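Local coordinates for ABC transporter binding protein AcbH (Actinoplanes, PDB 3OO8) that binds beta-D-galactopyranose as the extracellular solute receptor of an ABC transporter, at residues 244-256 and 266-279. The protein carries 2 engineered substitutions. Sequence-based numbering, arbitrary orientation.
Sequences TWQDAAKALENKQ and QVAANYSAKNLPDL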
# COMPACT_ATOMS: atom_id res chain seq x y z
N THR A 244 16.78 5.96 10.54
CA THR A 244 16.04 6.18 9.29
C THR A 244 15.83 4.84 8.60
O THR A 244 16.61 3.89 8.77
CB THR A 244 16.76 7.09 8.27
OG1 THR A 244 18.01 6.49 7.89
CG2 THR A 244 16.98 8.51 8.83
N TRP A 245 14.77 4.74 7.79
CA TRP A 245 14.53 3.47 7.14
C TRP A 245 15.68 3.12 6.18
O TRP A 245 16.04 1.95 6.06
CB TRP A 245 13.11 3.39 6.51
CG TRP A 245 12.93 4.13 5.21
CD1 TRP A 245 12.36 5.36 5.03
CD2 TRP A 245 13.42 3.73 3.92
NE1 TRP A 245 12.43 5.73 3.71
CE2 TRP A 245 13.06 4.74 3.01
CE3 TRP A 245 14.11 2.61 3.45
CZ2 TRP A 245 13.39 4.67 1.65
CZ3 TRP A 245 14.44 2.54 2.10
CH2 TRP A 245 14.07 3.57 1.22
N GLN A 246 16.27 4.12 5.52
CA GLN A 246 17.39 3.83 4.63
C GLN A 246 18.57 3.19 5.39
O GLN A 246 19.24 2.31 4.86
CB GLN A 246 17.83 5.11 3.90
CG GLN A 246 16.75 5.74 3.00
CD GLN A 246 15.86 6.75 3.69
OE1 GLN A 246 15.69 6.73 4.91
NE2 GLN A 246 15.21 7.61 2.89
N ASP A 247 18.82 3.62 6.63
CA ASP A 247 19.92 3.02 7.39
C ASP A 247 19.63 1.56 7.76
O ASP A 247 20.54 0.73 7.82
CB ASP A 247 20.26 3.85 8.64
CG ASP A 247 21.11 5.09 8.30
OD1 ASP A 247 21.60 5.19 7.17
OD2 ASP A 247 21.29 5.96 9.17
N ALA A 248 18.36 1.24 8.01
CA ALA A 248 17.98 -0.14 8.24
C ALA A 248 18.14 -0.94 6.94
O ALA A 248 18.66 -2.06 6.95
CB ALA A 248 16.53 -0.23 8.76
N ALA A 249 17.73 -0.35 5.82
CA ALA A 249 17.87 -1.01 4.53
C ALA A 249 19.35 -1.26 4.19
O ALA A 249 19.69 -2.31 3.65
CB ALA A 249 17.15 -0.20 3.45
N LYS A 250 20.21 -0.32 4.57
CA LYS A 250 21.66 -0.48 4.32
C LYS A 250 22.20 -1.60 5.20
O LYS A 250 23.08 -2.35 4.77
CB LYS A 250 22.43 0.83 4.53
CG LYS A 250 22.47 1.76 3.30
CD LYS A 250 23.04 1.09 2.02
CE LYS A 250 23.02 2.04 0.79
NZ LYS A 250 22.97 1.35 -0.57
N ALA A 251 21.67 -1.74 6.41
CA ALA A 251 22.09 -2.85 7.28
C ALA A 251 21.79 -4.21 6.65
O ALA A 251 22.62 -5.13 6.70
CB ALA A 251 21.48 -2.75 8.68
N LEU A 252 20.60 -4.35 6.05
CA LEU A 252 20.25 -5.57 5.34
C LEU A 252 21.20 -5.77 4.15
O LEU A 252 21.78 -6.85 3.97
CB LEU A 252 18.80 -5.49 4.83
CG LEU A 252 18.38 -6.69 3.96
CD1 LEU A 252 18.33 -7.96 4.82
CD2 LEU A 252 17.01 -6.43 3.28
N GLU A 253 21.38 -4.71 3.36
CA GLU A 253 22.22 -4.76 2.17
C GLU A 253 23.66 -5.14 2.49
O GLU A 253 24.30 -5.89 1.74
CB GLU A 253 22.19 -3.44 1.42
CG GLU A 253 22.79 -3.53 0.04
CD GLU A 253 22.78 -2.23 -0.75
OE1 GLU A 253 22.21 -1.20 -0.33
OE2 GLU A 253 23.35 -2.27 -1.85
N ASN A 254 24.15 -4.62 3.61
CA ASN A 254 25.53 -4.88 4.07
C ASN A 254 25.64 -6.20 4.84
O ASN A 254 26.68 -6.51 5.42
CB ASN A 254 26.03 -3.70 4.93
CG ASN A 254 26.40 -2.48 4.09
OD1 ASN A 254 26.80 -2.60 2.93
ND2 ASN A 254 26.28 -1.29 4.67
N LYS A 255 24.55 -6.97 4.84
CA LYS A 255 24.50 -8.25 5.51
C LYS A 255 24.68 -8.23 7.04
O LYS A 255 25.06 -9.22 7.65
CB LYS A 255 25.38 -9.29 4.82
CG LYS A 255 25.17 -9.42 3.33
CD LYS A 255 26.12 -10.46 2.78
CE LYS A 255 26.12 -10.46 1.27
NZ LYS A 255 27.03 -11.52 0.77
N GLN A 256 24.36 -7.09 7.65
CA GLN A 256 24.41 -6.95 9.09
C GLN A 256 23.08 -7.37 9.72
O GLN A 256 23.01 -7.65 10.90
CB GLN A 256 24.79 -5.51 9.45
CG GLN A 256 26.27 -5.22 9.13
CD GLN A 256 26.58 -3.74 8.85
OE1 GLN A 256 27.72 -3.40 8.51
NE2 GLN A 256 25.57 -2.88 8.95
N GLN A 266 10.77 0.97 -1.32
CA GLN A 266 11.69 1.52 -0.32
C GLN A 266 12.92 0.63 -0.27
O GLN A 266 14.00 1.01 -0.77
CB GLN A 266 10.99 1.60 1.04
CG GLN A 266 9.76 2.52 1.00
CD GLN A 266 8.57 1.94 1.72
OE1 GLN A 266 8.68 1.24 2.73
NE2 GLN A 266 7.40 2.27 1.20
N VAL A 267 12.76 -0.59 0.25
CA VAL A 267 13.92 -1.46 0.45
C VAL A 267 14.63 -1.79 -0.87
O VAL A 267 15.85 -1.63 -0.97
CB VAL A 267 13.56 -2.79 1.21
CG1 VAL A 267 14.82 -3.69 1.36
CG2 VAL A 267 12.95 -2.47 2.59
N ALA A 268 13.90 -2.28 -1.87
CA ALA A 268 14.54 -2.70 -3.12
C ALA A 268 15.12 -1.48 -3.85
O ALA A 268 16.22 -1.56 -4.44
CB ALA A 268 13.57 -3.45 -4.02
N ALA A 269 14.40 -0.36 -3.80
CA ALA A 269 14.86 0.87 -4.45
C ALA A 269 16.18 1.32 -3.84
O ALA A 269 16.99 1.94 -4.53
CB ALA A 269 13.81 1.97 -4.34
N ASN A 270 16.38 1.03 -2.56
CA ASN A 270 17.57 1.51 -1.84
C ASN A 270 18.82 0.72 -2.18
O ASN A 270 19.94 1.21 -1.98
CB ASN A 270 17.36 1.47 -0.33
CG ASN A 270 18.28 2.44 0.42
OD1 ASN A 270 19.18 2.03 1.15
ND2 ASN A 270 18.06 3.73 0.20
N TYR A 271 18.63 -0.51 -2.65
CA TYR A 271 19.77 -1.39 -2.97
C TYR A 271 20.57 -0.83 -4.15
O TYR A 271 20.01 -0.21 -5.07
CB TYR A 271 19.31 -2.81 -3.32
CG TYR A 271 19.38 -3.80 -2.18
CD1 TYR A 271 18.88 -3.50 -0.91
CD2 TYR A 271 19.96 -5.05 -2.37
CE1 TYR A 271 18.98 -4.40 0.14
CE2 TYR A 271 20.04 -5.97 -1.33
CZ TYR A 271 19.54 -5.65 -0.10
OH TYR A 271 19.62 -6.55 0.93
N SER A 272 21.88 -1.05 -4.12
CA SER A 272 22.70 -0.73 -5.28
C SER A 272 22.36 -1.69 -6.43
O SER A 272 21.90 -2.81 -6.19
CB SER A 272 24.17 -0.90 -4.89
OG SER A 272 24.53 -2.27 -4.89
N ALA A 273 22.59 -1.28 -7.67
CA ALA A 273 22.37 -2.14 -8.83
C ALA A 273 23.16 -3.45 -8.74
O ALA A 273 22.68 -4.49 -9.17
CB ALA A 273 22.67 -1.39 -10.14
N LYS A 274 24.37 -3.41 -8.17
CA LYS A 274 25.20 -4.60 -8.02
C LYS A 274 24.66 -5.61 -7.00
O LYS A 274 24.93 -6.81 -7.10
CB LYS A 274 26.64 -4.23 -7.62
CG LYS A 274 27.54 -3.78 -8.77
CD LYS A 274 28.03 -4.98 -9.59
CE LYS A 274 28.82 -4.51 -10.81
NZ LYS A 274 29.77 -3.40 -10.45
N ASN A 275 23.92 -5.14 -5.99
CA ASN A 275 23.42 -6.04 -4.95
C ASN A 275 21.98 -6.50 -5.17
O ASN A 275 21.56 -7.52 -4.60
CB ASN A 275 23.56 -5.42 -3.55
CG ASN A 275 25.02 -5.25 -3.13
OD1 ASN A 275 25.84 -6.14 -3.36
ND2 ASN A 275 25.33 -4.13 -2.49
N LEU A 276 21.25 -5.76 -6.00
CA LEU A 276 19.84 -6.07 -6.28
C LEU A 276 19.59 -7.50 -6.73
O LEU A 276 18.59 -8.11 -6.37
CB LEU A 276 19.26 -5.07 -7.27
CG LEU A 276 17.77 -5.21 -7.59
CD1 LEU A 276 16.99 -4.90 -6.30
CD2 LEU A 276 17.40 -4.23 -8.68
N PRO A 277 20.50 -8.08 -7.53
CA PRO A 277 20.31 -9.47 -7.92
C PRO A 277 20.18 -10.45 -6.74
O PRO A 277 19.57 -11.51 -6.90
CB PRO A 277 21.60 -9.77 -8.69
CG PRO A 277 21.90 -8.47 -9.34
CD PRO A 277 21.64 -7.46 -8.25
N ASP A 278 20.74 -10.13 -5.59
CA ASP A 278 20.70 -11.01 -4.43
C ASP A 278 19.44 -10.79 -3.58
O ASP A 278 19.19 -11.53 -2.64
CB ASP A 278 21.97 -10.78 -3.58
CG ASP A 278 22.30 -11.93 -2.62
OD1 ASP A 278 21.98 -13.10 -2.91
OD2 ASP A 278 22.94 -11.66 -1.57
N LEU A 279 18.68 -9.76 -3.89
CA LEU A 279 17.51 -9.42 -3.08
C LEU A 279 16.28 -10.27 -3.44
O LEU A 279 15.99 -10.46 -4.62
CB LEU A 279 17.18 -7.94 -3.26
CG LEU A 279 16.09 -7.40 -2.32
CD1 LEU A 279 16.52 -7.57 -0.88
CD2 LEU A 279 15.84 -5.95 -2.62
O HOH W 1 19.82 -0.78 1.06
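Glu253 lies over the ring of Tyr271 and reaches past it to the turn that follows. Its CB stands 3.6 Å from Tyr271 CE1, and its CG sits squarely over the ring centre in a CH-pi contact. With CG anti to the backbone N (chi1 -168°) and the chain extended, the carboxylate runs on nearly parallel to the ring, the planes 12° apart. At the tip the oxygens divide the work. Glu253 OE2 takes Asn275 ND2 at 2.8 Å on its anti side, in a nearly straight bond, and Ser272 N at 3.0 Å from above the carboxylate plane. Glu253 OE1 forms a salt bridge with Lys250 NZ at 2.7 Å and accepts from a water that also donates to Asn270 OD1. Replaced by alanine, Glu253 would lose its carboxylate, which is likely to leave Ser272 N and Asn275 ND2 without their common acceptor and the Lys250 charge without its mate, and to take away the CG over the Tyr271 ring. Leu279 CD2 packs on the opposite ring face, while the phenol OH, bonded to Asn147, abuts Leu252 CG; a tyrosine thus offers apolar faces and a polar tip. Asn270, small and polar, fits as a knob among Trp245, Gln246, Ala249 and Lys250, where the alanine lets it come close. Farther along, Gln266 CB covers one face of the Trp245 six-membered ring, 3.8 Å from its centroid, and the Gln246 amide carbon covers the other. Helices 245-253 and 266-270 cross at -63°; strand 257-261 joins them in sequence, and both rest on its Met260. They pack together within the class 2 solute-binding protein fold, the second helix carrying Gln266, a galactose-binding residue, beside Trp142.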